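Local coordinates for protein beta-glucuronidase (Dictyoglomus thermophilum, PDB 6XXW) that probably hydrolyses beta-D-glucuronides to release glucuronic acid, as a retaining glycoside hydrolase of family 2, at residues E103-N107 and G108-T112; F326-L329 and K330-G333; L349-A352 and D353-I357; S476-L479 and S480-E483; Q527-M530 and I531-V535. All blocks are in the same frame, centred on the assembly; numbering follows the deposited sequence.

Contact 1 of 5, residues E103-N107 and G108-T112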
loop_
_atom_site.group_PDB
_atom_site.type_symbol
_atom_site.label_atom_id
_atom_site.label_comp_id
_atom_site.label_asym_id
_atom_site.label_seq_id
_atom_site.Cartn_x
_atom_site.Cartn_y
_atom_site.Cartn_z
ATOM N N GLU A 103 -40.550 -1.223 11.408
ATOM C CA GLU A 103 -41.990 -1.038 11.263
ATOM C C GLU A 103 -42.286 -0.595 9.835
ATOM O O GLU A 103 -41.597 0.280 9.306
ATOM C CB GLU A 103 -42.517 0.004 12.254
ATOM C CG GLU A 103 -42.452 -0.441 13.721
ATOM C CD GLU A 103 -42.597 0.726 14.694
ATOM O OE1 GLU A 103 -42.528 0.489 15.915
ATOM O OE2 GLU A 103 -42.777 1.880 14.243
ATOM N N VAL A 104 -43.315 -1.183 9.219
ATOM C CA VAL A 104 -43.646 -0.935 7.816
ATOM C C VAL A 104 -45.021 -0.282 7.732
ATOM O O VAL A 104 -46.007 -0.828 8.245
ATOM C CB VAL A 104 -43.620 -2.225 6.981
ATOM C CG1 VAL A 104 -43.949 -1.906 5.530
ATOM C CG2 VAL A 104 -42.272 -2.894 7.070
ATOM N N TYR A 105 -45.088 0.872 7.069
ATOM C CA TYR A 105 -46.333 1.614 6.911
ATOM C C TYR A 105 -46.702 1.712 5.442
ATOM O O TYR A 105 -45.877 2.114 4.617
ATOM C CB TYR A 105 -46.228 3.025 7.489
ATOM C CG TYR A 105 -45.903 3.067 8.958
ATOM C CD1 TYR A 105 -44.599 2.870 9.407
ATOM C CD2 TYR A 105 -46.895 3.329 9.902
ATOM C CE1 TYR A 105 -44.293 2.916 10.764
ATOM C CE2 TYR A 105 -46.598 3.369 11.253
ATOM C CZ TYR A 105 -45.300 3.169 11.677
ATOM O OH TYR A 105 -44.989 3.210 13.013
ATOM N N VAL A 106 -47.953 1.394 5.126
ATOM C CA VAL A 106 -48.500 1.563 3.782
ATOM C C VAL A 106 -49.559 2.652 3.870
ATOM O O VAL A 106 -50.585 2.474 4.542
ATOM C CB VAL A 106 -49.083 0.252 3.239
ATOM C CG1 VAL A 106 -49.799 0.492 1.920
ATOM C CG2 VAL A 106 -47.966 -0.797 3.080
ATOM N N ASN A 107 -49.306 3.786 3.208
ATOM C CA ASN A 107 -50.187 4.963 3.283
ATOM C C ASN A 107 -50.493 5.341 4.732
ATOM O O ASN A 107 -51.629 5.667 5.088
ATOM C CB ASN A 107 -51.470 4.731 2.488
ATOM C CG ASN A 107 -51.192 4.501 1.018
ATOM O OD1 ASN A 107 -50.410 5.228 0.421
ATOM N ND2 ASN A 107 -51.797 3.474 0.444
ATOM N N GLY A 108 -49.463 5.298 5.578
ATOM C CA GLY A 108 -49.601 5.638 6.979
ATOM C C GLY A 108 -50.101 4.527 7.878
ATOM O O GLY A 108 -50.124 4.710 9.101
ATOM N N ASN A 109 -50.500 3.385 7.321
ATOM C CA ASN A 109 -51.023 2.266 8.091
ATOM C C ASN A 109 -49.911 1.281 8.431
ATOM O O ASN A 109 -49.231 0.786 7.531
ATOM C CB ASN A 109 -52.104 1.547 7.297
ATOM C CG ASN A 109 -53.287 2.431 6.995
ATOM O OD1 ASN A 109 -54.169 2.586 7.833
ATOM N ND2 ASN A 109 -53.309 3.029 5.795
ATOM N N LEU A 110 -49.766 0.957 9.719
ATOM C CA LEU A 110 -48.794 -0.050 10.145
ATOM C C LEU A 110 -49.255 -1.435 9.702
ATOM O O LEU A 110 -50.284 -1.931 10.172
ATOM C CB LEU A 110 -48.623 0.001 11.658
ATOM C CG LEU A 110 -47.791 -1.164 12.190
ATOM C CD1 LEU A 110 -46.310 -0.909 11.894
ATOM C CD2 LEU A 110 -48.051 -1.374 13.680
ATOM N N VAL A 111 -48.505 -2.071 8.805
ATOM C CA VAL A 111 -48.881 -3.391 8.313
ATOM C C VAL A 111 -48.093 -4.522 8.972
ATOM O O VAL A 111 -48.580 -5.663 8.996
ATOM C CB VAL A 111 -48.754 -3.475 6.774
ATOM C CG1 VAL A 111 -49.660 -2.442 6.112
ATOM C CG2 VAL A 111 -47.301 -3.301 6.312
ATOM N N THR A 112 -46.910 -4.245 9.516
ATOM C CA THR A 112 -46.193 -5.251 10.285
ATOM C C THR A 112 -45.021 -4.598 11.004
ATOM O O THR A 112 -44.591 -3.487 10.675
ATOM C CB THR A 112 -45.688 -6.412 9.412
ATOM O OG1 THR A 112 -45.196 -7.457 10.259
ATOM C CG2 THR A 112 -44.582 -5.957 8.500
#
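Y105 and L110 face each other across a beta hairpin with a two-residue loop, strands 101-106 and 109-115 joined by a type I' turn from V106 to N109, in the sugar-binding domain of the family 2 fold. They form a non-hydrogen-bonded pair and their side chains cross at a slant: CD1 of L110 lies over one face of the Y105 ring, displaced toward the rim, while the ring edge meets the G108 carbonyl, with CD2 of Y105 3.6 Å from O of G108. At the far end of the ring, OH of Y105 donates to OE2 of E103 at 2.9 Å from above the carboxylate plane. On the other side of the hairpin V111 slots between two valines, CG2 touching CG1 of V104 at 3.7 Å and CG1 touching CG2 of V106 at 3.8 Å; F121 and A123 of strand 121-124 and L93 of strand 90-99 continue this apolar layer. G108 takes the positive phi (84°) of the second loop position. The turn is cinched at O of V106, which accepts N of N109 from above its carbonyl plane at 2.9 Å and, in that plane, ND2 of N109 at 3.0 Å.

Contact 2 of 5, residues F326-L329 and K330-G333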
loop_
_atom_site.group_PDB
_atom_site.type_symbol
_atom_site.label_atom_id
_atom_site.label_comp_id
_atom_site.label_asym_id
_atom_site.label_seq_id
_atom_site.Cartn_x
_atom_site.Cartn_y
_atom_site.Cartn_z
ATOM N N PHE A 326 -18.781 -16.565 -5.304
ATOM C CA PHE A 326 -18.881 -17.986 -5.612
ATOM C C PHE A 326 -17.861 -18.410 -6.666
ATOM O O PHE A 326 -17.335 -19.526 -6.609
ATOM C CB PHE A 326 -20.312 -18.332 -6.045
ATOM C CG PHE A 326 -21.238 -18.519 -4.877
ATOM C CD1 PHE A 326 -21.263 -19.718 -4.181
ATOM C CD2 PHE A 326 -22.017 -17.466 -4.417
ATOM C CE1 PHE A 326 -22.083 -19.877 -3.086
ATOM C CE2 PHE A 326 -22.836 -17.621 -3.315
ATOM C CZ PHE A 326 -22.870 -18.828 -2.649
ATOM N N ASN A 327 -17.570 -17.548 -7.639
ATOM C CA ASN A 327 -16.524 -17.894 -8.602
ATOM C C ASN A 327 -15.165 -17.988 -7.921
ATOM O O ASN A 327 -14.339 -18.843 -8.272
ATOM C CB ASN A 327 -16.503 -16.875 -9.738
ATOM C CG ASN A 327 -17.731 -16.980 -10.602
ATOM O OD1 ASN A 327 -18.350 -18.040 -10.667
ATOM N ND2 ASN A 327 -18.118 -15.886 -11.239
ATOM N N LEU A 328 -14.929 -17.139 -6.921
ATOM C CA LEU A 328 -13.689 -17.236 -6.152
ATOM C C LEU A 328 -13.658 -18.504 -5.307
ATOM O O LEU A 328 -12.611 -19.152 -5.190
ATOM C CB LEU A 328 -13.520 -15.998 -5.270
ATOM C CG LEU A 328 -13.128 -14.690 -5.969
ATOM C CD1 LEU A 328 -13.285 -13.485 -5.005
ATOM C CD2 LEU A 328 -11.714 -14.779 -6.519
ATOM N N LEU A 329 -14.795 -18.878 -4.714
ATOM C CA LEU A 329 -14.858 -20.128 -3.959
ATOM C C LEU A 329 -14.487 -21.316 -4.839
ATOM O O LEU A 329 -13.726 -22.204 -4.427
ATOM C CB LEU A 329 -16.262 -20.311 -3.366
ATOM C CG LEU A 329 -16.647 -19.463 -2.140
ATOM C CD1 LEU A 329 -18.091 -19.826 -1.659
ATOM C CD2 LEU A 329 -15.648 -19.644 -1.021
ATOM N N LYS A 330 -15.042 -21.367 -6.055
ATOM C CA LYS A 330 -14.705 -22.456 -6.965
ATOM C C LYS A 330 -13.253 -22.364 -7.422
ATOM O O LYS A 330 -12.557 -23.386 -7.495
ATOM C CB LYS A 330 -15.660 -22.457 -8.162
ATOM C CG LYS A 330 -17.060 -22.999 -7.841
ATOM C CD LYS A 330 -17.043 -24.498 -7.497
ATOM C CE LYS A 330 -17.179 -25.372 -8.742
ATOM N NZ LYS A 330 -17.216 -26.838 -8.434
ATOM N N TRP A 331 -12.768 -21.143 -7.697
ATOM C CA TRP A 331 -11.376 -20.952 -8.120
ATOM C C TRP A 331 -10.380 -21.457 -7.073
ATOM O O TRP A 331 -9.405 -22.154 -7.397
ATOM C CB TRP A 331 -11.132 -19.469 -8.403
ATOM C CG TRP A 331 -9.686 -19.107 -8.623
ATOM C CD1 TRP A 331 -8.977 -19.247 -9.775
ATOM C CD2 TRP A 331 -8.788 -18.533 -7.664
ATOM N NE1 TRP A 331 -7.683 -18.797 -9.598
ATOM C CE2 TRP A 331 -7.542 -18.357 -8.309
ATOM C CE3 TRP A 331 -8.914 -18.162 -6.326
ATOM C CZ2 TRP A 331 -6.427 -17.824 -7.655
ATOM C CZ3 TRP A 331 -7.809 -17.630 -5.670
ATOM C CH2 TRP A 331 -6.576 -17.472 -6.335
ATOM N N ILE A 332 -10.590 -21.089 -5.809
ATOM C CA ILE A 332 -9.655 -21.485 -4.757
ATOM C C ILE A 332 -9.832 -22.932 -4.325
ATOM O O ILE A 332 -8.973 -23.474 -3.617
ATOM C CB ILE A 332 -9.807 -20.497 -3.583
ATOM C CG1 ILE A 332 -8.490 -20.395 -2.789
ATOM C CG2 ILE A 332 -10.991 -20.886 -2.678
ATOM C CD1 ILE A 332 -8.565 -19.412 -1.626
ATOM N N GLY A 333 -10.902 -23.594 -4.756
ATOM C CA GLY A 333 -11.109 -24.989 -4.425
ATOM C C GLY A 333 -11.867 -25.227 -3.143
ATOM O O GLY A 333 -11.787 -26.331 -2.584
#
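N of W331 bonds to O of N327 at 2.8 Å, the shortest of three sound i to i+4 bonds late in helix 319-332. I332 N to L328 O follows at 2.9 Å and K330 N to F326 O at 3.0 Å. N of G333 reaches O of L329 only weakly, at 3.2 Å with an N-H...O angle of 123°. The polar end of N327 turns outward, its OD1 bonded to the hydroxyl of Y355 and its ND2 to O of I61 of the second subunit. With CG of W331 anti to its backbone N (chi1 170°), the indole stands out from the helix and turns its edge to O of L328, in the ring plane, while its CE3 approaches CD2 of L328 at 4.4 Å. CG2 of I332 rests 3.5 Å from O of L329, and I332 packs on helix 580-591, whose K586 makes a cation-pi contact with the W331 ring. G333, with phi 89°, is the C-prime residue of a Schellman motif, N of A334 bonding O of L329 and N of G333 bonding O of K330; this helix ending turns the chain toward strand 336-338 in a beta-alpha-beta unit of the TIM barrel.

Contact 3 of 5, residues L349-A352 and D353-I357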
loop_
_atom_site.group_PDB
_atom_site.type_symbol
_atom_site.label_atom_id
_atom_site.label_comp_id
_atom_site.label_asym_id
_atom_site.label_seq_id
_atom_site.Cartn_x
_atom_site.Cartn_y
_atom_site.Cartn_z
ATOM N N LEU A 349 -28.099 -18.435 -0.691
ATOM C CA LEU A 349 -28.356 -19.874 -0.591
ATOM C C LEU A 349 -28.782 -20.473 -1.934
ATOM O O LEU A 349 -28.406 -21.613 -2.251
ATOM C CB LEU A 349 -29.412 -20.158 0.485
ATOM C CG LEU A 349 -28.968 -19.796 1.903
ATOM C CD1 LEU A 349 -29.989 -20.283 2.899
ATOM C CD2 LEU A 349 -27.613 -20.407 2.219
ATOM N N PHE A 350 -29.567 -19.737 -2.736
ATOM C CA PHE A 350 -29.892 -20.225 -4.077
ATOM C C PHE A 350 -28.632 -20.376 -4.916
ATOM O O PHE A 350 -28.501 -21.334 -5.688
ATOM C CB PHE A 350 -30.881 -19.292 -4.775
ATOM C CG PHE A 350 -32.298 -19.459 -4.318
ATOM C CD1 PHE A 350 -33.044 -20.566 -4.707
ATOM C CD2 PHE A 350 -32.887 -18.515 -3.488
ATOM C CE1 PHE A 350 -34.361 -20.724 -4.276
ATOM C CE2 PHE A 350 -34.195 -18.672 -3.049
ATOM C CZ PHE A 350 -34.929 -19.778 -3.447
ATOM N N LEU A 351 -27.686 -19.439 -4.770
ATOM C CA LEU A 351 -26.412 -19.562 -5.467
ATOM C C LEU A 351 -25.603 -20.743 -4.937
ATOM O O LEU A 351 -24.998 -21.484 -5.720
ATOM C CB LEU A 351 -25.619 -18.259 -5.347
ATOM C CG LEU A 351 -26.174 -17.058 -6.122
ATOM C CD1 LEU A 351 -25.357 -15.794 -5.811
ATOM C CD2 LEU A 351 -26.141 -17.379 -7.611
ATOM N N ALA A 352 -25.576 -20.944 -3.614
ATOM C CA ALA A 352 -24.849 -22.099 -3.102
ATOM C C ALA A 352 -25.446 -23.397 -3.642
ATOM O O ALA A 352 -24.706 -24.346 -3.948
ATOM C CB ALA A 352 -24.823 -22.083 -1.580
ATOM N N ASP A 353 -26.780 -23.435 -3.814
ATOM C CA ASP A 353 -27.437 -24.575 -4.462
ATOM C C ASP A 353 -26.912 -24.781 -5.884
ATOM O O ASP A 353 -26.653 -25.915 -6.307
ATOM C CB ASP A 353 -28.965 -24.380 -4.520
ATOM C CG ASP A 353 -29.650 -24.298 -3.138
ATOM O OD1 ASP A 353 -29.071 -24.698 -2.084
ATOM O OD2 ASP A 353 -30.827 -23.836 -3.123
ATOM N N GLN A 354 -26.795 -23.692 -6.652
ATOM C CA GLN A 354 -26.344 -23.780 -8.044
ATOM C C GLN A 354 -24.879 -24.180 -8.149
ATOM O O GLN A 354 -24.495 -24.931 -9.055
ATOM C CB GLN A 354 -26.566 -22.444 -8.751
ATOM C CG GLN A 354 -28.046 -22.058 -8.881
ATOM C CD GLN A 354 -28.717 -22.798 -10.003
ATOM O OE1 GLN A 354 -28.064 -23.164 -10.986
ATOM N NE2 GLN A 354 -30.030 -23.034 -9.872
ATOM N N TYR A 355 -24.040 -23.657 -7.259
ATOM C CA TYR A 355 -22.606 -23.876 -7.353
ATOM C C TYR A 355 -22.146 -25.145 -6.641
ATOM O O TYR A 355 -21.016 -25.582 -6.859
ATOM C CB TYR A 355 -21.859 -22.672 -6.763
ATOM C CG TYR A 355 -21.634 -21.513 -7.717
ATOM C CD1 TYR A 355 -20.437 -21.395 -8.423
ATOM C CD2 TYR A 355 -22.604 -20.527 -7.896
ATOM C CE1 TYR A 355 -20.215 -20.337 -9.294
ATOM C CE2 TYR A 355 -22.391 -19.454 -8.762
ATOM C CZ TYR A 355 -21.193 -19.373 -9.466
ATOM O OH TYR A 355 -20.955 -18.323 -10.333
ATOM N N GLY A 356 -22.973 -25.732 -5.783
ATOM C CA GLY A 356 -22.559 -26.910 -5.036
ATOM C C GLY A 356 -21.584 -26.579 -3.927
ATOM O O GLY A 356 -20.495 -27.154 -3.838
ATOM N N ILE A 357 -21.969 -25.636 -3.075
ATOM C CA ILE A 357 -21.189 -25.235 -1.915
ATOM C C ILE A 357 -22.001 -25.589 -0.677
ATOM O O ILE A 357 -23.168 -25.205 -0.567
ATOM C CB ILE A 357 -20.859 -23.730 -1.944
ATOM C CG1 ILE A 357 -20.037 -23.376 -3.196
ATOM C CG2 ILE A 357 -20.170 -23.302 -0.624
ATOM C CD1 ILE A 357 -18.594 -23.900 -3.188
HETATM O O HOH W 1 -30.997 -22.382 -7.038
#
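O of A352 is gripped by two backbone donors at the end of helix 346-355: N of I357 at 3.1 Å in a nearly straight bond, 170° at the hydrogen, and N of G356 at 2.9 Å in a weak, bent one. Two residues earlier, O of F350 also has two donors, N of Q354 at 3.1 Å and a water at 3.0 Å. That same water accepts from NE2 of Q354, which the bend at chi2 (-79°) brings to it. The carboxylate of D353 lies beside O of L349, two acceptors side by side with OD1 of D353 3.2 Å from O of L349; the carboxylate's own bonds go to H405 and S407. The Y355 ring turns its edge to O of L351, which lies in the ring plane 3.4 Å from CD2 of Y355, and CE2 of the ring comes within 4.4 Å of CD2 of L351. Across the closing turn CB of A352 meets CB of I357 at 4.3 Å. G356, at phi 74°, lets the chain reverse out of the helix, and the 6 to 1 bond from I357 to A352 is characteristic of a glycine-terminated helix leading into strand 358-362 of the TIM barrel.

Contact 4 of 5, residues S476-L479 and S480-E483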
loop_
_atom_site.group_PDB
_atom_site.type_symbol
_atom_site.label_atom_id
_atom_site.label_comp_id
_atom_site.label_asym_id
_atom_site.label_seq_id
_atom_site.Cartn_x
_atom_site.Cartn_y
_atom_site.Cartn_z
ATOM N N SER A 476 1.602 -13.950 20.900
ATOM C CA SER A 476 1.555 -13.200 19.646
ATOM C C SER A 476 2.924 -13.138 18.988
ATOM O O SER A 476 3.891 -12.669 19.594
ATOM C CB SER A 476 1.044 -11.789 19.921
ATOM O OG SER A 476 -0.136 -11.844 20.693
ATOM N N GLY A 477 3.005 -13.623 17.748
ATOM C CA GLY A 477 4.229 -13.578 16.978
ATOM C C GLY A 477 5.037 -14.853 17.004
ATOM O O GLY A 477 5.900 -15.035 16.138
ATOM N N ASP A 478 4.779 -15.749 17.960
ATOM C CA ASP A 478 5.574 -16.968 18.111
ATOM C C ASP A 478 4.887 -18.124 17.389
ATOM O O ASP A 478 4.092 -18.861 17.978
ATOM C CB ASP A 478 5.789 -17.305 19.581
ATOM C CG ASP A 478 6.814 -18.401 19.766
ATOM O OD1 ASP A 478 7.366 -18.845 18.745
ATOM O OD2 ASP A 478 7.054 -18.814 20.919
ATOM N N LEU A 479 5.247 -18.316 16.112
ATOM C CA LEU A 479 4.680 -19.408 15.323
ATOM C C LEU A 479 5.100 -20.785 15.829
ATOM O O LEU A 479 4.449 -21.783 15.497
ATOM C CB LEU A 479 5.085 -19.262 13.854
ATOM C CG LEU A 479 4.585 -18.039 13.100
ATOM C CD1 LEU A 479 5.430 -17.833 11.861
ATOM C CD2 LEU A 479 3.100 -18.198 12.713
ATOM N N SER A 480 6.169 -20.862 16.615
ATOM C CA SER A 480 6.703 -22.143 17.067
ATOM C C SER A 480 5.776 -22.871 18.045
ATOM O O SER A 480 5.907 -24.086 18.201
ATOM C CB SER A 480 8.091 -21.936 17.699
ATOM O OG SER A 480 8.015 -21.391 19.009
ATOM N N VAL A 481 4.829 -22.180 18.684
ATOM C CA VAL A 481 3.941 -22.858 19.635
ATOM C C VAL A 481 2.782 -23.602 18.985
ATOM O O VAL A 481 2.099 -24.378 19.669
ATOM C CB VAL A 481 3.331 -21.874 20.649
ATOM C CG1 VAL A 481 4.410 -21.154 21.417
ATOM C CG2 VAL A 481 2.378 -20.894 19.942
ATOM N N ILE A 482 2.546 -23.405 17.687
ATOM C CA ILE A 482 1.280 -23.829 17.076
ATOM C C ILE A 482 1.093 -25.340 17.179
ATOM O O ILE A 482 0.053 -25.825 17.650
ATOM C CB ILE A 482 1.217 -23.351 15.613
ATOM C CG1 ILE A 482 0.942 -21.843 15.568
ATOM C CG2 ILE A 482 0.180 -24.160 14.797
ATOM C CD1 ILE A 482 0.974 -21.256 14.177
ATOM N N GLU A 483 2.080 -26.110 16.714
ATOM C CA GLU A 483 1.923 -27.561 16.659
ATOM C C GLU A 483 1.710 -28.161 18.047
ATOM O O GLU A 483 0.837 -29.019 18.234
ATOM C CB GLU A 483 3.139 -28.184 15.980
ATOM C CG GLU A 483 3.193 -27.928 14.471
ATOM C CD GLU A 483 3.897 -26.626 14.109
ATOM O OE1 GLU A 483 4.336 -25.881 15.025
ATOM O OE2 GLU A 483 4.015 -26.353 12.896
#
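D478 and S480 meet through OD1 of D478, which takes two bonds in an Asx turn just ahead of helix 482-497 of the TIM barrel. OG of S480 donates to it at 2.6 Å, on the syn side and 28° out of the carboxylate plane; N of S480 follows at 3.2 Å, steeper at 51° and from the same face. Two donors on one oxygen fix the rotation of the carboxylate, and they would probably favour its ionised form. CG of D478 stands anti to the backbone N (chi1 -169°), which carries the carboxylate over S480. The other oxygen, OD2 of D478, passes CG1 of V481 at 3.6 Å as the two side chains cross at a slant, and it also bonds the hydroxyl of Y167 of the fourth subunit, making this loop part of the subunit interface. The backbone closes the turn loosely, with weak bonds from V481 N to D478 O and from I482 N to L479 O. L479 and I482 project side by side in the same direction, toward helix 524-538, where Y526 receives L479 and F534 receives I482. Their branch ends touch, CD2 of L479 standing 4.0 Å from CD1 of I482.

Contact 5 of 5, residues Q527-M530 and I531-V535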
loop_
_atom_site.group_PDB
_atom_site.type_symbol
_atom_site.label_atom_id
_atom_site.label_comp_id
_atom_site.label_asym_id
_atom_site.label_seq_id
_atom_site.Cartn_x
_atom_site.Cartn_y
_atom_site.Cartn_z
ATOM N N GLN A 527 0.469 -14.530 7.946
ATOM C CA GLN A 527 -0.836 -15.145 7.742
ATOM C C GLN A 527 -0.696 -16.507 7.063
ATOM O O GLN A 527 -1.300 -17.496 7.501
ATOM C CB GLN A 527 -1.737 -14.203 6.937
ATOM C CG GLN A 527 -3.084 -14.826 6.532
ATOM C CD GLN A 527 -3.866 -13.933 5.574
ATOM O OE1 GLN A 527 -3.288 -13.283 4.708
ATOM N NE2 GLN A 527 -5.182 -13.908 5.726
ATOM N N GLN A 528 0.120 -16.585 6.004
ATOM C CA GLN A 528 0.297 -17.852 5.294
ATOM C C GLN A 528 0.993 -18.896 6.164
ATOM O O GLN A 528 0.599 -20.066 6.164
ATOM C CB GLN A 528 1.083 -17.636 3.984
ATOM C CG GLN A 528 1.541 -18.939 3.296
ATOM C CD GLN A 528 1.982 -18.740 1.849
ATOM O OE1 GLN A 528 1.220 -18.252 1.017
ATOM N NE2 GLN A 528 3.219 -19.116 1.551
ATOM N N GLU A 529 2.040 -18.505 6.899
ATOM C CA GLU A 529 2.763 -19.490 7.702
ATOM C C GLU A 529 1.889 -20.023 8.832
ATOM O O GLU A 529 1.878 -21.227 9.107
ATOM C CB GLU A 529 4.048 -18.878 8.260
ATOM C CG GLU A 529 4.963 -19.878 8.964
ATOM C CD GLU A 529 5.560 -20.914 8.019
ATOM O OE1 GLU A 529 5.700 -20.631 6.807
ATOM O OE2 GLU A 529 5.885 -22.025 8.494
ATOM N N MET A 530 1.151 -19.137 9.497
ATOM C CA MET A 530 0.245 -19.582 10.547
ATOM C C MET A 530 -0.763 -20.586 9.997
ATOM O O MET A 530 -0.945 -21.676 10.550
ATOM C CB MET A 530 -0.469 -18.374 11.155
ATOM C CG MET A 530 -1.550 -18.768 12.150
ATOM S SD MET A 530 -2.448 -17.328 12.763
ATOM C CE MET A 530 -3.556 -18.116 13.951
ATOM N N ILE A 531 -1.402 -20.249 8.879
ATOM C CA ILE A 531 -2.433 -21.126 8.330
ATOM C C ILE A 531 -1.819 -22.453 7.902
ATOM O O ILE A 531 -2.376 -23.528 8.163
ATOM C CB ILE A 531 -3.165 -20.410 7.175
ATOM C CG1 ILE A 531 -4.167 -19.396 7.742
ATOM C CG2 ILE A 531 -3.854 -21.403 6.257
ATOM C CD1 ILE A 531 -4.722 -18.429 6.705
ATOM N N LYS A 532 -0.628 -22.400 7.295
ATOM C CA LYS A 532 0.056 -23.613 6.851
ATOM C C LYS A 532 0.366 -24.545 8.017
ATOM O O LYS A 532 0.212 -25.767 7.906
ATOM C CB LYS A 532 1.343 -23.232 6.113
ATOM C CG LYS A 532 2.212 -24.398 5.701
ATOM C CD LYS A 532 3.390 -23.922 4.851
ATOM C CE LYS A 532 4.517 -23.353 5.709
ATOM N NZ LYS A 532 5.783 -23.141 4.925
ATOM N N ARG A 533 0.807 -23.990 9.144
ATOM C CA ARG A 533 1.169 -24.828 10.283
ATOM C C ARG A 533 -0.067 -25.412 10.955
ATOM O O ARG A 533 -0.042 -26.554 11.428
ATOM C CB ARG A 533 1.997 -24.016 11.277
ATOM C CG ARG A 533 3.359 -23.612 10.727
ATOM C CD ARG A 533 4.158 -22.861 11.767
ATOM N NE ARG A 533 4.721 -23.760 12.768
ATOM C CZ ARG A 533 5.900 -23.578 13.354
ATOM N NH1 ARG A 533 6.640 -22.523 13.037
ATOM N NH2 ARG A 533 6.337 -24.444 14.261
ATOM N N PHE A 534 -1.152 -24.641 11.014
ATOM C CA PHE A 534 -2.403 -25.170 11.556
ATOM C C PHE A 534 -2.869 -26.393 10.760
ATOM O O PHE A 534 -3.177 -27.442 11.336
ATOM C CB PHE A 534 -3.484 -24.086 11.539
ATOM C CG PHE A 534 -3.560 -23.247 12.789
ATOM C CD1 PHE A 534 -2.513 -22.418 13.165
ATOM C CD2 PHE A 534 -4.708 -23.264 13.576
ATOM C CE1 PHE A 534 -2.608 -21.626 14.308
ATOM C CE2 PHE A 534 -4.803 -22.487 14.724
ATOM C CZ PHE A 534 -3.757 -21.661 15.089
ATOM N N VAL A 535 -2.916 -26.288 9.426
ATOM C CA VAL A 535 -3.485 -27.402 8.662
ATOM C C VAL A 535 -2.557 -28.614 8.620
ATOM O O VAL A 535 -3.039 -29.748 8.468
ATOM C CB VAL A 535 -3.903 -26.969 7.247
ATOM C CG1 VAL A 535 -4.953 -25.856 7.339
ATOM C CG2 VAL A 535 -2.685 -26.558 6.390
#
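E529 and K532 pair three residues apart on helix 524-538, one of the outer helices of the TIM barrel. The salt bridge runs from NZ of K532 to OE1 of E529 at 3.1 Å, and the hydrogen bond within it is weak. Both chains bend to meet: E529 at chi2 (67°) and K532 at chi3 (80°). R533 stays beside the same carboxylate through its aliphatic part, CG lying 3.7 Å from OE2 of E529; in the conformer given, its head forms a salt bridge with E483. Backbone bonds of the ordinary i to i+4 kind underlie all this, from I531 N to Q527 O at 3.1 Å through to F534 N to M530 O at 3.0 Å. Apolar contacts occupy another side. CD1 of I531 lies along CG of Q527 at 4.0 Å, and I531 faces I549 of strand 544-550. M530, fully extended, runs alongside F534 in a Met-aromatic contact, SD of M530 sitting obliquely 5.4 Å from the ring centroid. F506 meets the same ring nearly parallel. The ring edge also faces O of M530, and the methionine ends against the ring, CE of M530 3.7 Å from CE1 of F534.

Overall arrangement
From the N terminus the five contacts follow in series, and none nests in or crosses another. Each is local: a hairpin turn, two helix ends, a turn leading into a helix and a mid-helix turn. Contact 1 closes a hairpin in the sugar-binding domain, its centre about 42 Å from that of contact 2 and on the opposite side of the chain's centre. The others belong to the TIM barrel and fall into two pairs. Contacts 2 and 3, centres about 12 Å apart, join successive barrel helices through F326 and the probable N327-Y355 hydrogen bond, and both touch the second subunit. Contacts 4 and 5, about 10 Å between centres, join helices 482-497 and 524-538 through the E483-R533 salt bridge and I482 against F534.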